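2-hydroxymethyl glutarate dehydrogenase (Eubacterium barkeri, PDB 3CKY) catalyses the NADH-dependent reduction of 2-formylglutarate to (S)-2-hydroxymethylglutarate, a step in the fermentation of nicotinate. Local coordinates at the interface of chains A and B. Coordinates in Å, arbitrary orientation; residue numbers count along the deposited sequence, not the author numbering. Chains: chain A/B, 2-hydroxymethyl glutarate dehydrogenase.

The interface of chains A and B. Residues chain A 177-178, 181, 184, 217-218; chain B 212-215.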
loop_
_atom_site.group_PDB
_atom_site.type_symbol
_atom_site.label_atom_id
_atom_site.label_comp_id
_atom_site.label_asym_id
_atom_site.label_seq_id
_atom_site.Cartn_x
_atom_site.Cartn_y
_atom_site.Cartn_z
ATOM N N ASN A 177 -8.377 -14.228 -11.557
ATOM C CA ASN A 177 -8.669 -15.280 -10.602
ATOM C C ASN A 177 -7.574 -15.436 -9.552
ATOM O O ASN A 177 -7.861 -15.490 -8.362
ATOM C CB ASN A 177 -8.895 -16.623 -11.302
ATOM C CG ASN A 177 -9.144 -17.759 -10.306
ATOM O OD1 ASN A 177 -10.222 -17.864 -9.734
ATOM N ND2 ASN A 177 -8.126 -18.601 -10.083
ATOM N N ASN A 178 -6.325 -15.521 -10.006
ATOM C CA ASN A 178 -5.170 -15.772 -9.125
ATOM C C ASN A 178 -4.804 -14.613 -8.210
ATOM O O ASN A 178 -4.255 -14.822 -7.138
ATOM C CB ASN A 178 -3.954 -16.128 -9.968
ATOM C CG ASN A 178 -4.119 -17.445 -10.693
ATOM O OD1 ASN A 178 -5.104 -18.158 -10.503
ATOM N ND2 ASN A 178 -3.174 -17.762 -11.553
ATOM N N LEU A 181 -7.311 -15.099 -5.366
ATOM C CA LEU A 181 -6.751 -16.140 -4.499
ATOM C C LEU A 181 -5.673 -15.581 -3.563
ATOM O O LEU A 181 -5.703 -15.819 -2.356
ATOM C CB LEU A 181 -6.148 -17.282 -5.330
ATOM C CG LEU A 181 -5.473 -18.440 -4.571
ATOM C CD1 LEU A 181 -6.452 -19.089 -3.537
ATOM C CD2 LEU A 181 -4.931 -19.489 -5.538
ATOM N N ASN A 184 -7.134 -12.988 -1.036
ATOM C CA ASN A 184 -7.997 -13.640 -0.064
ATOM C C ASN A 184 -7.150 -14.353 0.975
ATOM O O ASN A 184 -7.473 -14.340 2.156
ATOM C CB ASN A 184 -8.965 -14.617 -0.756
ATOM C CG ASN A 184 -9.980 -13.918 -1.632
ATOM O OD1 ASN A 184 -10.137 -12.696 -1.583
ATOM N ND2 ASN A 184 -10.683 -14.693 -2.441
ATOM N N TYR A 217 -12.678 -19.671 -1.087
ATOM C CA TYR A 217 -11.995 -20.888 -1.475
ATOM C C TYR A 217 -10.594 -20.959 -0.841
ATOM O O TYR A 217 -10.177 -22.006 -0.379
ATOM C CB TYR A 217 -11.914 -21.015 -2.997
ATOM C CG TYR A 217 -11.105 -22.197 -3.400
ATOM C CD1 TYR A 217 -11.667 -23.464 -3.431
ATOM C CD2 TYR A 217 -9.761 -22.070 -3.688
ATOM C CE1 TYR A 217 -10.906 -24.581 -3.773
ATOM C CE2 TYR A 217 -9.000 -23.169 -4.031
ATOM C CZ TYR A 217 -9.583 -24.412 -4.075
ATOM O OH TYR A 217 -8.825 -25.487 -4.408
ATOM N N ALA A 218 -9.884 -19.836 -0.821
ATOM C CA ALA A 218 -8.588 -19.738 -0.112
ATOM C C ALA A 218 -8.645 -20.375 1.281
ATOM O O ALA A 218 -7.827 -21.230 1.624
ATOM C CB ALA A 218 -8.130 -18.306 -0.012
ATOM N N SER B 212 -13.586 -21.319 -9.835
ATOM C CA SER B 212 -12.152 -21.510 -9.611
ATOM C C SER B 212 -11.748 -20.975 -8.232
ATOM O O SER B 212 -12.606 -20.702 -7.384
ATOM C CB SER B 212 -11.340 -20.846 -10.738
ATOM O OG SER B 212 -10.006 -21.333 -10.782
ATOM N N SER B 213 -10.444 -20.848 -8.007
ATOM C CA SER B 213 -9.868 -20.593 -6.695
ATOM C C SER B 213 -9.983 -19.157 -6.169
ATOM O O SER B 213 -9.724 -18.918 -4.993
ATOM C CB SER B 213 -8.390 -20.999 -6.725
ATOM O OG SER B 213 -7.700 -20.325 -7.768
ATOM N N GLY B 214 -10.365 -18.215 -7.033
ATOM C CA GLY B 214 -10.560 -16.826 -6.639
ATOM C C GLY B 214 -11.891 -16.547 -5.952
ATOM O O GLY B 214 -12.111 -15.447 -5.425
ATOM N N ARG B 215 -12.773 -17.545 -5.946
ATOM C CA ARG B 215 -14.140 -17.383 -5.458
ATOM C C ARG B 215 -14.210 -17.087 -3.955
ATOM O O ARG B 215 -13.354 -17.504 -3.183
ATOM C CB ARG B 215 -14.985 -18.627 -5.798
ATOM C CG ARG B 215 -14.980 -19.693 -4.724
ATOM C CD ARG B 215 -15.811 -20.869 -5.110
ATOM N NE ARG B 215 -15.023 -21.713 -5.991
ATOM C CZ ARG B 215 -14.613 -22.940 -5.715
ATOM N NH1 ARG B 215 -14.958 -23.539 -4.578
ATOM N NH2 ARG B 215 -13.870 -23.574 -6.608
HETATM O O HOH W 1 -10.723 -17.438 -2.793
#
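A:Asn177 reads a bend of the partner chain with both arms of its carboxamide, a worked example of how one amide can clasp a loop in the two-fold subunit interface of a tetrameric β-hydroxyacid dehydrogenase. The side chain leaves helix 169-197, the helix that also carries the catalytic lysine of the family, A:Lys174, with CG anti to the backbone N (chi1 177°), which carries the amide tip to the loop B:Ser212–B:Arg215. Its OD1 accepts a hydrogen bond from the backbone N of B:Gly214 at 2.7 Å, the donor standing well above the carbonyl plane. The other arm, ND2, gives one N-H to B:Ser213 OG at 2.9 Å and another to the neighbouring A:Asn178 OD1 at 3.1 Å; both acceptors are slightly tilted from the amide plane, and together they fix which way round the amide sits. A leucine here would probably leave B:Gly214 N and B:Ser213 OG without their mates across the interface and free the hydroxyl to turn.

B:Ser213 is also wedged between side chains: its CB packs toward the methyl CD2 of A:Leu181 on one flank, while its CA and CB lie under one face of the A:Tyr217 ring, CA 3.4 Å from ring CD2. From the same side of the ring, but out beyond CD1, comes the guanidinium of B:Arg215, the ring's CG over the rim of its face and the two planes 56° apart. At the start of helix 217-228, A:Tyr217 N donates nearly straight (172° at the hydrogen) to B:Arg215 O. The same carbonyl oxygen meets a bridging water at 2.7 Å, which also touches B:Ser213 O, A:Ala218 N and the amide ND2 of A:Asn184, tying both helices to the loop.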